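PDB 6IUY: glycerol-3-phosphate dehydrogenase [NAD(+)] from Dunaliella salina, which probably interconverts dihydroxyacetone phosphate and sn-glycerol 3-phosphate with NAD, and carries a second, haloacid dehalogenase-like domain that binds magnesium. Local coordinates for residues S486-Q490 against I603-R607. Numbering follows the deposited sequence.
Sequences SILRQ and ILRYR
Q490 crosses one face of the Y606 ring obliquely, and following it outward from helix 481-502 shows how a glutamine can lay its methylene on an aromatic face and still use its polar end. CB comes 3.9 Å from Y606 OH. With CG anti to the backbone N (chi1 -180°), the next methylene reaches over the ring face in a CH-pi contact, CG lying 4.0 Å from the Y606 centroid and offset toward the rim. A bend at chi2 then brings CD beside the rim, 3.5 Å from Y606 CE1, the amide and ring planes only 24° apart. At the tip the two polar atoms part company: OE1 receives R489 NH2 at 2.8 Å, in the carbonyl plane on a lone pair, while NE2 hydrogen-bonds to E494 OE1, one helical turn on.

The same R489 NH2 sits 3.1 Å from Y606 OH, which lies at the edge of the guanidinium. E423 of the second subunit takes a salt bridge from R489 NE and a hydrogen bond with the phenol, so one carboxylate joins both segments and probably offsets the nearness of R607, whose NH2 is 3.5 Å from R489 NH2. Next to this polar cluster the contact turns apolar: I487 CG1 meets L604 CD2 at 3.6 Å, the two side chains crossing at about a right angle, and I603 extends the patch toward L477 of helix 454-477. Here the C-terminal tail packs on the all-helical C-terminal domain of the NAD-dependent glycerol-3-phosphate dehydrogenase family, at the homodimer interface, with the I487 side chain about 14 Å from the bound dihydroxyacetone phosphate.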
loop_
_atom_site.group_PDB
_atom_site.type_symbol
_atom_site.label_atom_id
_atom_site.label_comp_id
_atom_site.label_asym_id
_atom_site.label_seq_id
_atom_site.Cartn_x
_atom_site.Cartn_y
_atom_site.Cartn_z
ATOM N N SER A 486 -13.332 -5.366 6.602
ATOM C CA SER A 486 -12.868 -6.717 6.313
ATOM C C SER A 486 -12.971 -7.064 4.830
ATOM O O SER A 486 -12.023 -7.601 4.234
ATOM C CB SER A 486 -13.652 -7.737 7.126
ATOM O OG SER A 486 -13.442 -7.498 8.498
ATOM N N ILE A 487 -14.114 -6.759 4.229
ATOM C CA ILE A 487 -14.285 -7.011 2.794
ATOM C C ILE A 487 -13.210 -6.285 2.007
ATOM O O ILE A 487 -12.591 -6.856 1.121
ATOM C CB ILE A 487 -15.665 -6.576 2.302
ATOM C CG1 ILE A 487 -16.738 -7.350 3.062
ATOM C CG2 ILE A 487 -15.796 -6.809 0.778
ATOM C CD1 ILE A 487 -18.157 -6.839 2.858
ATOM N N LEU A 488 -12.958 -5.032 2.350
ATOM C CA LEU A 488 -11.913 -4.289 1.658
ATOM C C LEU A 488 -10.512 -4.859 1.909
ATOM O O LEU A 488 -9.689 -4.970 0.967
ATOM C CB LEU A 488 -11.956 -2.813 2.050
ATOM C CG LEU A 488 -12.779 -2.041 0.992
ATOM C CD1 LEU A 488 -14.207 -2.595 0.943
ATOM C CD2 LEU A 488 -12.779 -0.544 1.263
ATOM N N ARG A 489 -10.240 -5.216 3.163
ATOM C CA ARG A 489 -8.945 -5.791 3.523
ATOM C C ARG A 489 -8.692 -7.069 2.742
ATOM O O ARG A 489 -7.651 -7.213 2.108
ATOM C CB ARG A 489 -8.859 -6.094 5.025
ATOM C CG ARG A 489 -7.441 -6.503 5.423
ATOM C CD ARG A 489 -7.394 -7.527 6.523
ATOM N NE ARG A 489 -8.357 -8.610 6.349
ATOM C CZ ARG A 489 -8.161 -9.676 5.589
ATOM N NH1 ARG A 489 -7.043 -9.791 4.891
ATOM N NH2 ARG A 489 -9.096 -10.626 5.516
ATOM N N GLN A 490 -9.639 -8.004 2.806
ATOM C CA GLN A 490 -9.501 -9.251 2.075
ATOM C C GLN A 490 -9.426 -8.996 0.553
ATOM O O GLN A 490 -8.651 -9.628 -0.179
ATOM C CB GLN A 490 -10.661 -10.172 2.410
ATOM C CG GLN A 490 -10.622 -11.518 1.699
ATOM C CD GLN A 490 -9.486 -12.416 2.179
ATOM O OE1 GLN A 490 -8.931 -12.224 3.268
ATOM N NE2 GLN A 490 -9.136 -13.400 1.364
ATOM N N ILE A 603 -21.496 -13.083 2.774
ATOM C CA ILE A 603 -20.396 -12.302 2.199
ATOM C C ILE A 603 -19.232 -12.125 3.185
ATOM O O ILE A 603 -18.081 -12.102 2.772
ATOM C CB ILE A 603 -20.881 -10.914 1.704
ATOM C CG1 ILE A 603 -19.810 -10.213 0.852
ATOM C CG2 ILE A 603 -21.267 -10.023 2.859
ATOM C CD1 ILE A 603 -19.588 -10.819 -0.484
ATOM N N LEU A 604 -19.505 -12.002 4.481
ATOM C CA LEU A 604 -18.406 -11.864 5.434
ATOM C C LEU A 604 -17.846 -13.240 5.819
ATOM O O LEU A 604 -16.895 -13.335 6.581
ATOM C CB LEU A 604 -18.852 -11.108 6.685
ATOM C CG LEU A 604 -19.474 -9.725 6.448
ATOM C CD1 LEU A 604 -20.178 -9.227 7.712
ATOM C CD2 LEU A 604 -18.403 -8.738 5.998
ATOM N N ARG A 605 -18.440 -14.300 5.272
ATOM C CA ARG A 605 -18.019 -15.671 5.570
ATOM C C ARG A 605 -17.331 -16.311 4.375
ATOM O O ARG A 605 -17.548 -17.492 4.082
ATOM C CB ARG A 605 -19.216 -16.529 5.991
ATOM C CG ARG A 605 -19.734 -16.260 7.406
ATOM C CD ARG A 605 -19.101 -17.218 8.418
ATOM N NE ARG A 605 -19.814 -17.197 9.694
ATOM C CZ ARG A 605 -20.934 -17.874 9.950
ATOM N NH1 ARG A 605 -21.495 -18.644 9.017
ATOM N NH2 ARG A 605 -21.501 -17.779 11.150
ATOM N N TYR A 606 -16.494 -15.530 3.697
ATOM C CA TYR A 606 -15.866 -15.962 2.457
ATOM C C TYR A 606 -14.976 -17.210 2.606
ATOM O O TYR A 606 -15.018 -18.096 1.754
ATOM C CB TYR A 606 -15.057 -14.809 1.867
ATOM C CG TYR A 606 -14.182 -14.106 2.869
ATOM C CD1 TYR A 606 -12.897 -14.565 3.152
ATOM C CD2 TYR A 606 -14.638 -12.984 3.540
ATOM C CE1 TYR A 606 -12.087 -13.909 4.076
ATOM C CE2 TYR A 606 -13.839 -12.323 4.464
ATOM C CZ TYR A 606 -12.568 -12.787 4.724
ATOM O OH TYR A 606 -11.792 -12.116 5.640
ATOM N N ARG A 607 -14.175 -17.278 3.672
ATOM C CA ARG A 607 -13.333 -18.455 3.948
ATOM C C ARG A 607 -14.148 -19.743 3.894
ATOM O O ARG A 607 -13.636 -20.815 3.567
ATOM C CB ARG A 607 -12.654 -18.327 5.326
ATOM C CG ARG A 607 -11.280 -17.659 5.315
ATOM C CD ARG A 607 -11.091 -16.734 6.521
ATOM N NE ARG A 607 -10.079 -15.708 6.247
ATOM C CZ ARG A 607 -9.719 -14.740 7.096
ATOM N NH1 ARG A 607 -10.277 -14.653 8.305
ATOM N NH2 ARG A 607 -8.789 -13.852 6.739
#